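Side-chain contacts in esterase A (Caulobacter crescentus, PDB 5GKV), which probably hydrolyses ester bonds as a penicillin-binding-protein homologue of the serine beta-lactamase family: residues 133-138 with 151-156; 141-144 with 149-152; 169-174 with 239-244; 180-183 with 189-192; 143-148 with 254-259. One frame throughout, in Å; residues are numbered along the deposited sequence.

Interaction 1 of 5, residues 133-138 with 151-156; sequences SGFPDE and CAKLAA
F135 and L154 mark the nearest backbone approach, 8.1 Å between their CA atoms, where the irregular loop 133-138 passes the C-terminal half of helix 147-156. This is a loop-on-helix contact within the helical part of the beta-lactamase-type fold. The main side-chain encounter is a CH-pi contact between F135 and the aliphatic stem of K153, which lies across one face of the ring. K153 CD sits over the middle, 3.6 Å from the F135 ring centroid and nearly on the ring normal. CB and CG of the lysine reach the CE1 and CZ end of the same ring, with K153 CG 3.5 Å from F135 CE1, while K153 CE lies nearer F135 CG and CD1. The stem runs extended as far as CE and then bends at chi4 (59°), which turns the ammonium beyond the ring to the carboxylate of D137. The resulting salt bridge is short, 2.6 Å from K153 NZ to D137 OD2, and uses the syn lone pair of that oxygen. One lysine thus offers its hydrocarbon to the ring and its charge to the aspartate. L154 arrives obliquely with its CD2 branch and otherwise packs on helix 173-186. Around the contact, W144 also meets the F135 ring, and W245 NE1 bonds to F135 O. The L154 packing closes at 3.7 Å between L154 CD2 and F135 CE1.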
# COMPACT_ATOMS: atom_id res chain seq x y z
N SER A 133 -3.14 9.80 -13.65
CA SER A 133 -3.52 9.85 -12.24
C SER A 133 -5.00 9.54 -12.02
O SER A 133 -5.37 8.96 -10.99
CB SER A 133 -3.16 11.23 -11.67
OG SER A 133 -1.79 11.52 -11.93
N GLY A 134 -5.84 9.92 -12.97
CA GLY A 134 -7.25 9.57 -12.97
C GLY A 134 -7.78 9.83 -14.37
O GLY A 134 -7.06 10.34 -15.23
N PHE A 135 -9.02 9.44 -14.59
CA PHE A 135 -9.69 9.75 -15.85
C PHE A 135 -10.25 11.16 -15.80
O PHE A 135 -11.10 11.45 -14.94
CB PHE A 135 -10.80 8.74 -16.12
CG PHE A 135 -10.32 7.29 -16.21
CD1 PHE A 135 -9.38 6.90 -17.16
CD2 PHE A 135 -10.84 6.33 -15.35
CE1 PHE A 135 -8.95 5.57 -17.24
CE2 PHE A 135 -10.42 4.99 -15.43
CZ PHE A 135 -9.48 4.62 -16.37
N PRO A 136 -9.82 12.08 -16.67
CA PRO A 136 -10.38 13.45 -16.65
C PRO A 136 -11.76 13.55 -17.28
O PRO A 136 -12.50 14.48 -16.96
CB PRO A 136 -9.35 14.26 -17.44
CG PRO A 136 -8.85 13.29 -18.45
CD PRO A 136 -8.79 11.93 -17.72
N ASP A 137 -12.12 12.61 -18.15
CA ASP A 137 -13.33 12.66 -18.95
C ASP A 137 -14.44 11.81 -18.33
O ASP A 137 -14.18 10.86 -17.58
CB ASP A 137 -13.03 12.17 -20.37
CG ASP A 137 -12.55 10.72 -20.37
OD1 ASP A 137 -11.56 10.41 -19.66
OD2 ASP A 137 -13.18 9.88 -21.06
N GLU A 138 -15.68 12.14 -18.69
CA GLU A 138 -16.85 11.47 -18.14
C GLU A 138 -16.70 9.95 -18.20
O GLU A 138 -16.36 9.39 -19.24
CB GLU A 138 -18.10 11.92 -18.91
CG GLU A 138 -19.37 11.17 -18.54
CD GLU A 138 -20.11 11.78 -17.36
OE1 GLU A 138 -19.87 12.98 -17.08
OE2 GLU A 138 -20.91 11.07 -16.72
N CYS A 151 -8.44 -1.15 -17.93
CA CYS A 151 -7.13 -1.18 -18.59
C CYS A 151 -7.21 -0.64 -20.01
O CYS A 151 -6.29 0.03 -20.49
CB CYS A 151 -6.56 -2.61 -18.61
SG CYS A 151 -6.17 -3.28 -16.96
N ALA A 152 -8.30 -0.95 -20.72
CA ALA A 152 -8.44 -0.44 -22.08
C ALA A 152 -8.51 1.09 -22.08
O ALA A 152 -7.89 1.75 -22.92
CB ALA A 152 -9.69 -1.03 -22.74
N LYS A 153 -9.22 1.66 -21.11
CA LYS A 153 -9.33 3.12 -21.04
C LYS A 153 -7.98 3.75 -20.70
O LYS A 153 -7.62 4.79 -21.27
CB LYS A 153 -10.40 3.52 -20.03
CG LYS A 153 -10.79 5.00 -20.11
CD LYS A 153 -11.98 5.31 -19.23
CE LYS A 153 -12.25 6.80 -19.17
NZ LYS A 153 -12.51 7.38 -20.50
N LEU A 154 -7.22 3.14 -19.80
CA LEU A 154 -5.87 3.62 -19.50
C LEU A 154 -4.97 3.50 -20.71
O LEU A 154 -4.21 4.43 -21.04
CB LEU A 154 -5.29 2.85 -18.30
CG LEU A 154 -5.87 3.15 -16.92
CD1 LEU A 154 -5.44 2.12 -15.83
CD2 LEU A 154 -5.48 4.56 -16.47
N ALA A 155 -5.01 2.35 -21.40
CA ALA A 155 -4.16 2.16 -22.56
C ALA A 155 -4.41 3.22 -23.62
O ALA A 155 -3.48 3.64 -24.32
CB ALA A 155 -4.38 0.76 -23.15
N ALA A 156 -5.65 3.69 -23.73
CA ALA A 156 -6.00 4.69 -24.73
C ALA A 156 -5.80 6.12 -24.26
O ALA A 156 -5.86 7.04 -25.09
CB ALA A 156 -7.46 4.50 -25.16

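Interaction 2 of 5, residues 141-144 with 149-152; sequences PAIW and ATCA
I143 and T150 bring the two backbones to 5.9 Å, CA to CA, because the chain makes a short 3-10 turn at 143-145 and then folds almost at once into helix 147-156. The motif is a 3-10 turn laid against the first turns of the helix that follows it; D146 between them occupies the N-cap, its OD1 accepting from A149 N. T150 is the helix residue most engaged, and its two branches serve different partners. OG1 is directed back toward the turn (chi1 -60°), 2.8 Å from I143 O and close to I143 CG1, and also makes a weak hydrogen bond with D146 O. The methyl CG2, on the other branch, approaches the six-membered ring of W144 obliquely, with T150 CG2 3.8 Å from W144 CE3. I143 extends its CG1 arm alongside the helix (chi1 -171°), so that I143 CG1 comes 4.0 Å from A149 CB and I143 CD1 lies 3.8 Å from A149 O. NE1 of the buried W144 indole donates a hydrogen bond to W245 O, while Y176 meets the ring system with its plane inclined by about 40°. The backbone W144 O is bonded to Y176 OH. Within the turn, I143 CG2 stands 4.1 Å above one face of the W144 indole, toward its rim.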
# COMPACT_ATOMS: atom_id res chain seq x y z
N PRO A 141 -18.92 5.24 -13.18
CA PRO A 141 -18.22 4.96 -11.91
C PRO A 141 -18.07 3.48 -11.60
O PRO A 141 -17.32 3.14 -10.66
CB PRO A 141 -19.09 5.66 -10.86
CG PRO A 141 -19.86 6.70 -11.64
CD PRO A 141 -20.12 6.07 -12.97
N ALA A 142 -18.74 2.58 -12.32
CA ALA A 142 -18.56 1.15 -12.11
C ALA A 142 -17.50 0.54 -13.02
O ALA A 142 -17.31 -0.68 -12.99
CB ALA A 142 -19.89 0.41 -12.30
N ILE A 143 -16.81 1.36 -13.82
CA ILE A 143 -15.80 0.83 -14.73
C ILE A 143 -14.75 0.06 -13.95
O ILE A 143 -14.23 -0.96 -14.44
CB ILE A 143 -15.16 1.95 -15.57
CG1 ILE A 143 -14.27 1.35 -16.67
CG2 ILE A 143 -14.35 2.89 -14.69
CD1 ILE A 143 -13.67 2.38 -17.62
N TRP A 144 -14.46 0.49 -12.72
CA TRP A 144 -13.40 -0.11 -11.92
C TRP A 144 -13.66 -1.60 -11.65
O TRP A 144 -12.71 -2.35 -11.42
CB TRP A 144 -13.24 0.65 -10.60
CG TRP A 144 -13.05 2.16 -10.75
CD1 TRP A 144 -13.95 3.14 -10.43
CD2 TRP A 144 -11.88 2.83 -11.24
NE1 TRP A 144 -13.41 4.38 -10.69
CE2 TRP A 144 -12.14 4.22 -11.19
CE3 TRP A 144 -10.64 2.40 -11.72
CZ2 TRP A 144 -11.20 5.18 -11.60
CZ3 TRP A 144 -9.71 3.35 -12.14
CH2 TRP A 144 -10.00 4.72 -12.07
N ALA A 149 -12.14 -3.28 -19.09
CA ALA A 149 -12.55 -1.96 -19.55
C ALA A 149 -11.69 -0.86 -18.93
O ALA A 149 -11.34 0.12 -19.60
CB ALA A 149 -14.03 -1.71 -19.24
N THR A 150 -11.29 -1.02 -17.66
CA THR A 150 -10.42 -0.03 -17.03
C THR A 150 -9.06 0.02 -17.73
O THR A 150 -8.57 1.09 -18.10
CB THR A 150 -10.27 -0.31 -15.53
OG1 THR A 150 -11.55 -0.28 -14.90
CG2 THR A 150 -9.36 0.72 -14.87
N CYS A 151 -8.44 -1.15 -17.93
CA CYS A 151 -7.13 -1.18 -18.59
C CYS A 151 -7.21 -0.64 -20.01
O CYS A 151 -6.29 0.03 -20.49
CB CYS A 151 -6.56 -2.61 -18.61
SG CYS A 151 -6.17 -3.28 -16.96
N ALA A 152 -8.30 -0.95 -20.72
CA ALA A 152 -8.44 -0.44 -22.08
C ALA A 152 -8.51 1.09 -22.08
O ALA A 152 -7.89 1.75 -22.92
CB ALA A 152 -9.69 -1.03 -22.74

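Interaction 3 of 5, residues 169-174 with 239-244; sequences YHPVTY and AAFFKP
P171 meets A240 and F241 in a contact between the loop that leads into helix 173-186 and the C-terminal end of helix 235-241. Within that loop, Y169-H170-P171 probably corresponds to the tyrosine motif of the penicillin-binding-protein and beta-lactamase family. The first shell is apolar. The proline ring leans over one face of the F241 phenyl, off its centre: P171 CG is 4.0 Å from the F241 ring centroid in a CH-pi contact, and P171 CB lies 3.6 Å from F241 CZ. The CD atom of P171 reaches the helix, 3.5 Å from A240 CB. P171 thus rests in the angle between the A240 methyl and the F241 ring face. F241 CG stands anti to the carbonyl carbon (chi1 -81°), and the end of the ring comes nearer to the loop than its CB does. A240 CB also lies 4.2 Å from Y169 O, a looser touch. Further out, F230 meets the F241 ring, and V172 packs on W144. Y169 OH and P171 O are both hydrogen-bonded to K83 NZ, and the Y169 side chain touches S80; S80 and K83 are consistent with the SxxK motif of the family, and so with a contact beside the probable active site. The tyrosine is also packed from the loop itself, with P171 N 3.9 Å above one face of the Y169 ring, offset toward its rim.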
# COMPACT_ATOMS: atom_id res chain seq x y z
N TYR A 169 0.51 11.35 -8.09
CA TYR A 169 0.05 10.10 -7.51
C TYR A 169 -1.23 9.59 -8.17
O TYR A 169 -2.19 10.34 -8.34
CB TYR A 169 -0.16 10.32 -6.02
CG TYR A 169 -0.66 9.11 -5.26
CD1 TYR A 169 0.15 7.99 -5.09
CD2 TYR A 169 -1.91 9.11 -4.65
CE1 TYR A 169 -0.30 6.88 -4.35
CE2 TYR A 169 -2.36 8.02 -3.91
CZ TYR A 169 -1.55 6.91 -3.78
OH TYR A 169 -2.01 5.85 -3.05
N HIS A 170 -1.22 8.31 -8.56
CA HIS A 170 -2.33 7.60 -9.18
C HIS A 170 -3.05 6.78 -8.11
O HIS A 170 -2.68 5.62 -7.90
CB HIS A 170 -1.83 6.63 -10.26
CG HIS A 170 -1.15 7.28 -11.44
ND1 HIS A 170 -0.30 8.36 -11.34
CD2 HIS A 170 -1.16 6.93 -12.76
CE1 HIS A 170 0.16 8.67 -12.54
NE2 HIS A 170 -0.34 7.82 -13.42
N PRO A 171 -4.07 7.31 -7.43
CA PRO A 171 -4.61 6.57 -6.26
C PRO A 171 -5.32 5.27 -6.62
O PRO A 171 -5.25 4.32 -5.84
CB PRO A 171 -5.56 7.58 -5.60
CG PRO A 171 -5.95 8.51 -6.70
CD PRO A 171 -4.75 8.61 -7.61
N VAL A 172 -6.00 5.19 -7.75
CA VAL A 172 -6.72 3.99 -8.16
C VAL A 172 -6.09 3.35 -9.40
O VAL A 172 -5.88 2.14 -9.44
CB VAL A 172 -8.22 4.30 -8.40
CG1 VAL A 172 -8.98 3.01 -8.67
CG2 VAL A 172 -8.81 5.08 -7.21
N THR A 173 -5.78 4.16 -10.41
CA THR A 173 -5.31 3.63 -11.69
C THR A 173 -4.00 2.85 -11.55
O THR A 173 -3.75 1.95 -12.35
CB THR A 173 -5.13 4.78 -12.69
OG1 THR A 173 -4.24 5.76 -12.13
CG2 THR A 173 -6.49 5.44 -12.97
N TYR A 174 -3.17 3.19 -10.56
CA TYR A 174 -1.90 2.48 -10.36
C TYR A 174 -2.11 0.98 -10.26
O TYR A 174 -1.28 0.20 -10.73
CB TYR A 174 -1.20 3.00 -9.11
CG TYR A 174 -0.08 2.15 -8.50
CD1 TYR A 174 -0.37 1.07 -7.67
CD2 TYR A 174 1.27 2.50 -8.68
CE1 TYR A 174 0.64 0.33 -7.07
CE2 TYR A 174 2.29 1.76 -8.08
CZ TYR A 174 1.96 0.68 -7.26
OH TYR A 174 2.94 -0.09 -6.64
N ALA A 239 -8.76 14.83 -11.56
CA ALA A 239 -9.12 13.52 -12.09
C ALA A 239 -8.92 12.43 -11.04
O ALA A 239 -9.71 11.48 -10.97
CB ALA A 239 -8.30 13.22 -13.35
N ALA A 240 -7.87 12.54 -10.22
CA ALA A 240 -7.54 11.46 -9.29
C ALA A 240 -8.58 11.34 -8.19
O ALA A 240 -8.94 10.22 -7.78
CB ALA A 240 -6.16 11.68 -8.66
N PHE A 241 -9.08 12.46 -7.67
CA PHE A 241 -9.85 12.43 -6.44
C PHE A 241 -11.22 13.09 -6.50
O PHE A 241 -12.07 12.75 -5.68
CB PHE A 241 -9.06 13.07 -5.29
CG PHE A 241 -8.03 12.15 -4.67
CD1 PHE A 241 -8.43 11.06 -3.90
CD2 PHE A 241 -6.67 12.35 -4.87
CE1 PHE A 241 -7.49 10.21 -3.33
CE2 PHE A 241 -5.74 11.50 -4.30
CZ PHE A 241 -6.15 10.43 -3.53
N PHE A 242 -11.49 13.99 -7.45
CA PHE A 242 -12.64 14.86 -7.31
C PHE A 242 -13.70 14.66 -8.39
O PHE A 242 -14.60 15.49 -8.54
CB PHE A 242 -12.18 16.32 -7.27
CG PHE A 242 -11.38 16.65 -6.05
CD1 PHE A 242 -12.00 16.83 -4.82
CD2 PHE A 242 -10.00 16.78 -6.12
CE1 PHE A 242 -11.27 17.12 -3.69
CE2 PHE A 242 -9.26 17.08 -4.98
CZ PHE A 242 -9.90 17.25 -3.77
N LYS A 243 -13.64 13.56 -9.12
CA LYS A 243 -14.69 13.25 -10.08
C LYS A 243 -15.69 12.29 -9.46
O LYS A 243 -15.37 11.57 -8.51
CB LYS A 243 -14.09 12.64 -11.35
CG LYS A 243 -13.12 13.54 -12.08
CD LYS A 243 -13.80 14.84 -12.49
CE LYS A 243 -12.92 15.68 -13.40
NZ LYS A 243 -13.64 16.93 -13.81
N PRO A 244 -16.92 12.27 -9.98
CA PRO A 244 -17.89 11.26 -9.51
C PRO A 244 -17.41 9.83 -9.71
O PRO A 244 -17.86 8.93 -8.99
CB PRO A 244 -19.15 11.55 -10.35
CG PRO A 244 -19.00 12.96 -10.79
CD PRO A 244 -17.52 13.18 -10.97

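Interaction 4 of 5, residues 180-183 with 189-192; sequences EIFR and TMGT
F182 swings its ring away from its own backbone N (chi1 -175°) toward the start of the next helix, while M190 turns its CG beside its backbone N (chi1 -84°) and runs extended from there, so the two cross. M190 CG lies over one face of the phenyl, 4.0 Å from the F182 ring centroid and 3.6 Å from F182 CG. The thioether continues past the ring rather than over its centre: M190 SD is 5.4 Å from the same centroid, an oblique Met-aromatic contact, and M190 CE, at the chain's end, lies 3.8 Å from F182 CB. The far part of the ring approaches the backbone of the second segment, with F182 CE1 3.6 Å from T189 O. These residues close a helix-loop-helix connection between helices 173-186 and 190-202, and both F182 and M190 also pack on helix 82-95. T189 is the N-cap of the second helix; its OG1 accepts from T192 N at 3.1 Å and is also hydrogen-bonded to E260 OE2. Next to it, the stem of R183 passes the T189 backbone, but its guanidinium turns back along its own helix and grips the E180 carboxylate side-on, one nitrogen to each oxygen. W147 and R184 bring further donors to that carboxylate, which probably favours its ionised form. R183 NE is 2.9 Å from E180 OE1 and R183 NH2 is 2.7 Å from E180 OE2.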
# COMPACT_ATOMS: atom_id res chain seq x y z
N GLU A 180 -1.87 -5.12 -14.57
CA GLU A 180 -1.97 -5.63 -15.93
C GLU A 180 -0.59 -5.96 -16.48
O GLU A 180 -0.43 -6.95 -17.20
CB GLU A 180 -2.70 -4.61 -16.81
CG GLU A 180 -2.89 -5.01 -18.27
CD GLU A 180 -3.81 -6.21 -18.46
OE1 GLU A 180 -4.34 -6.74 -17.46
OE2 GLU A 180 -3.98 -6.63 -19.63
N ILE A 181 0.42 -5.16 -16.14
CA ILE A 181 1.80 -5.53 -16.44
C ILE A 181 2.11 -6.89 -15.83
O ILE A 181 2.62 -7.80 -16.51
CB ILE A 181 2.77 -4.45 -15.93
CG1 ILE A 181 2.58 -3.12 -16.69
CG2 ILE A 181 4.22 -4.93 -16.04
CD1 ILE A 181 3.32 -1.97 -16.03
N PHE A 182 1.77 -7.06 -14.55
CA PHE A 182 2.01 -8.34 -13.87
C PHE A 182 1.30 -9.49 -14.59
O PHE A 182 1.90 -10.53 -14.87
CB PHE A 182 1.53 -8.27 -12.42
CG PHE A 182 1.84 -9.52 -11.64
CD1 PHE A 182 0.95 -10.57 -11.61
CD2 PHE A 182 3.04 -9.63 -10.96
CE1 PHE A 182 1.26 -11.73 -10.91
CE2 PHE A 182 3.36 -10.78 -10.28
CZ PHE A 182 2.46 -11.83 -10.25
N ARG A 183 -0.00 -9.33 -14.85
CA ARG A 183 -0.81 -10.39 -15.46
C ARG A 183 -0.24 -10.82 -16.81
O ARG A 183 -0.10 -12.02 -17.09
CB ARG A 183 -2.26 -9.92 -15.60
CG ARG A 183 -3.28 -11.01 -15.88
CD ARG A 183 -4.69 -10.43 -16.16
NE ARG A 183 -4.73 -9.63 -17.39
CZ ARG A 183 -4.48 -10.11 -18.61
NH1 ARG A 183 -4.18 -11.40 -18.78
NH2 ARG A 183 -4.53 -9.30 -19.66
N THR A 189 -3.20 -13.35 -12.04
CA THR A 189 -3.45 -12.05 -11.42
C THR A 189 -2.49 -11.85 -10.25
O THR A 189 -1.93 -12.81 -9.71
CB THR A 189 -4.88 -11.94 -10.92
OG1 THR A 189 -5.08 -12.86 -9.83
CG2 THR A 189 -5.90 -12.20 -12.03
N MET A 190 -2.33 -10.59 -9.83
CA MET A 190 -1.50 -10.34 -8.66
C MET A 190 -2.02 -11.08 -7.44
O MET A 190 -1.24 -11.67 -6.68
CB MET A 190 -1.42 -8.84 -8.36
CG MET A 190 -0.38 -8.11 -9.16
SD MET A 190 -0.21 -6.42 -8.57
CE MET A 190 1.29 -5.97 -9.41
N GLY A 191 -3.33 -11.05 -7.21
CA GLY A 191 -3.87 -11.66 -6.00
C GLY A 191 -3.66 -13.16 -5.99
O GLY A 191 -3.39 -13.74 -4.94
N THR A 192 -3.76 -13.79 -7.16
CA THR A 192 -3.56 -15.24 -7.23
C THR A 192 -2.11 -15.61 -7.00
O THR A 192 -1.80 -16.52 -6.22
CB THR A 192 -4.02 -15.77 -8.59
OG1 THR A 192 -5.42 -15.53 -8.74
CG2 THR A 192 -3.74 -17.28 -8.68

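Interaction 5 of 5, residues 143-148 with 254-259; sequences IWFDWD and AEWRRV
F145 dominates this contact, its ring reaching out from the 3-10 turn 143-145 to fill the angle made by E255, W256 and V259 at the C-terminal end of helix 253-258. The arrangement is a turn-on-helix-end contact near the protein surface, joining parts of the beta-lactamase-type fold more than a hundred residues apart in sequence; the nearest CA atoms are those of F145 and V259, 7.3 Å apart. In F145, chi1 (-66°) directs the ring at the helix and chi2 (-80°) turns it so that an edge meets the backbone. W256 CA lies in the plane of the ring, 3.8 Å from F145 CE1, so the helix main chain itself forms part of the surface that the ring meets. E255 approaches more obliquely: its extended side chain brings E255 CD to 4.0 Å from F145 CD1, with the carboxylate plane inclined 28° to the ring. V259, the first residue to depart from helical geometry, brings a methyl to the same ring atom from the other side of the ring plane, V259 CG2 being 4.2 Å from F145 CD1. The helix end is held by the bond from V259 N to E255 O, and V259 O and W256 O both receive N265 ND2. K251 also touches F145 and forms a long, weak ion pair with E255 OE2. Direct polar bonds across the contact are absent, but one water spans it. That water donates to F145 O at 2.7 Å and reaches E255 OE1 only weakly, at 3.5 Å.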
# COMPACT_ATOMS: atom_id res chain seq x y z
N ILE A 143 -16.81 1.36 -13.82
CA ILE A 143 -15.80 0.83 -14.73
C ILE A 143 -14.75 0.06 -13.95
O ILE A 143 -14.23 -0.96 -14.44
CB ILE A 143 -15.16 1.95 -15.57
CG1 ILE A 143 -14.27 1.35 -16.67
CG2 ILE A 143 -14.35 2.89 -14.69
CD1 ILE A 143 -13.67 2.38 -17.62
N TRP A 144 -14.46 0.49 -12.72
CA TRP A 144 -13.40 -0.11 -11.92
C TRP A 144 -13.66 -1.60 -11.65
O TRP A 144 -12.71 -2.35 -11.42
CB TRP A 144 -13.24 0.65 -10.60
CG TRP A 144 -13.05 2.16 -10.75
CD1 TRP A 144 -13.95 3.14 -10.43
CD2 TRP A 144 -11.88 2.83 -11.24
NE1 TRP A 144 -13.41 4.38 -10.69
CE2 TRP A 144 -12.14 4.22 -11.19
CE3 TRP A 144 -10.64 2.40 -11.72
CZ2 TRP A 144 -11.20 5.18 -11.60
CZ3 TRP A 144 -9.71 3.35 -12.14
CH2 TRP A 144 -10.00 4.72 -12.07
N PHE A 145 -14.93 -2.03 -11.67
CA PHE A 145 -15.25 -3.44 -11.48
C PHE A 145 -15.11 -4.27 -12.75
O PHE A 145 -15.35 -5.49 -12.72
CB PHE A 145 -16.67 -3.58 -10.93
CG PHE A 145 -16.83 -3.02 -9.55
CD1 PHE A 145 -16.43 -3.76 -8.45
CD2 PHE A 145 -17.36 -1.76 -9.36
CE1 PHE A 145 -16.56 -3.24 -7.17
CE2 PHE A 145 -17.50 -1.23 -8.09
CZ PHE A 145 -17.10 -1.98 -6.99
N ASP A 146 -14.74 -3.65 -13.87
CA ASP A 146 -14.51 -4.33 -15.14
C ASP A 146 -13.03 -4.15 -15.46
O ASP A 146 -12.65 -3.16 -16.09
CB ASP A 146 -15.41 -3.75 -16.23
CG ASP A 146 -15.23 -4.42 -17.58
OD1 ASP A 146 -14.19 -5.08 -17.81
OD2 ASP A 146 -16.13 -4.26 -18.43
N TRP A 147 -12.21 -5.12 -15.03
CA TRP A 147 -10.76 -5.03 -15.21
C TRP A 147 -10.38 -4.65 -16.63
O TRP A 147 -9.61 -3.72 -16.86
CB TRP A 147 -10.09 -6.35 -14.82
CG TRP A 147 -8.60 -6.25 -14.86
CD1 TRP A 147 -7.78 -6.53 -15.92
CD2 TRP A 147 -7.76 -5.81 -13.80
NE1 TRP A 147 -6.47 -6.30 -15.57
CE2 TRP A 147 -6.43 -5.85 -14.27
CE3 TRP A 147 -8.00 -5.38 -12.48
CZ2 TRP A 147 -5.34 -5.47 -13.48
CZ3 TRP A 147 -6.92 -5.02 -11.70
CH2 TRP A 147 -5.60 -5.07 -12.20
N ASP A 148 -10.94 -5.37 -17.62
CA ASP A 148 -10.54 -5.14 -19.00
C ASP A 148 -10.96 -3.76 -19.49
O ASP A 148 -10.21 -3.11 -20.23
CB ASP A 148 -11.13 -6.23 -19.91
CG ASP A 148 -10.35 -7.54 -19.84
OD1 ASP A 148 -9.25 -7.56 -19.24
OD2 ASP A 148 -10.82 -8.56 -20.40
N ALA A 254 -19.45 -6.44 -0.71
CA ALA A 254 -18.97 -7.79 -0.98
C ALA A 254 -18.23 -7.88 -2.31
O ALA A 254 -17.17 -8.52 -2.40
CB ALA A 254 -20.14 -8.78 -0.94
N GLU A 255 -18.77 -7.27 -3.37
CA GLU A 255 -18.05 -7.33 -4.64
C GLU A 255 -16.75 -6.53 -4.58
O GLU A 255 -15.73 -6.95 -5.14
CB GLU A 255 -18.93 -6.86 -5.81
CG GLU A 255 -18.54 -7.54 -7.14
CD GLU A 255 -19.08 -6.82 -8.38
OE1 GLU A 255 -18.56 -7.07 -9.49
OE2 GLU A 255 -20.03 -6.02 -8.23
N TRP A 256 -16.76 -5.39 -3.88
CA TRP A 256 -15.53 -4.62 -3.74
C TRP A 256 -14.45 -5.42 -3.02
O TRP A 256 -13.27 -5.30 -3.35
CB TRP A 256 -15.80 -3.30 -3.00
CG TRP A 256 -14.60 -2.41 -2.91
CD1 TRP A 256 -14.18 -1.48 -3.84
CD2 TRP A 256 -13.65 -2.35 -1.84
NE1 TRP A 256 -13.03 -0.86 -3.40
CE2 TRP A 256 -12.69 -1.37 -2.17
CE3 TRP A 256 -13.53 -3.04 -0.62
CZ2 TRP A 256 -11.62 -1.06 -1.33
CZ3 TRP A 256 -12.46 -2.73 0.21
CH2 TRP A 256 -11.52 -1.75 -0.15
N ARG A 257 -14.85 -6.27 -2.06
CA ARG A 257 -13.89 -7.17 -1.43
C ARG A 257 -13.44 -8.27 -2.37
O ARG A 257 -12.26 -8.63 -2.39
CB ARG A 257 -14.51 -7.76 -0.17
CG ARG A 257 -14.81 -6.71 0.88
CD ARG A 257 -15.51 -7.29 2.09
NE ARG A 257 -15.93 -6.22 2.98
CZ ARG A 257 -16.75 -6.38 4.02
NH1 ARG A 257 -17.25 -7.58 4.30
NH2 ARG A 257 -17.08 -5.34 4.77
N ARG A 258 -14.37 -8.83 -3.16
CA ARG A 258 -14.10 -10.04 -3.93
C ARG A 258 -13.12 -9.78 -5.08
O ARG A 258 -12.26 -10.63 -5.37
CB ARG A 258 -15.41 -10.62 -4.50
CG ARG A 258 -16.26 -11.43 -3.52
CD ARG A 258 -17.41 -12.17 -4.26
NE ARG A 258 -18.51 -11.28 -4.63
CZ ARG A 258 -19.56 -11.01 -3.86
NH1 ARG A 258 -19.66 -11.57 -2.66
NH2 ARG A 258 -20.50 -10.17 -4.28
N VAL A 259 -13.25 -8.65 -5.76
CA VAL A 259 -12.43 -8.38 -6.94
C VAL A 259 -11.02 -8.02 -6.51
O VAL A 259 -10.72 -7.96 -5.31
CB VAL A 259 -13.04 -7.26 -7.81
CG1 VAL A 259 -14.39 -7.70 -8.38
CG2 VAL A 259 -13.19 -5.95 -7.01
O HOH W 1 -16.14 -7.92 -11.82

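How the interactions relate
Helix 147-156 takes part in interactions 1, 2 and 5, and helix 173-186, which follows it, in interactions 3 and 4. Interactions 1 and 2 lie closest, centres about 8 Å apart, and meet where F135 packs on W144; the same tryptophan touches V172 and T173 of interaction 3. Interactions 3 and 4 are most distant, centres about 20 Å apart. Along the chain, interactions 1 and 2 close before 3 and 4 open, while interaction 5 encloses both 3 and 4, and E180 of interaction 4 probably bonds W147 of interaction 5. W144 and E180 thus link contacts on successive helices, and interaction 3 brings that network to the probable active-site tyrosine.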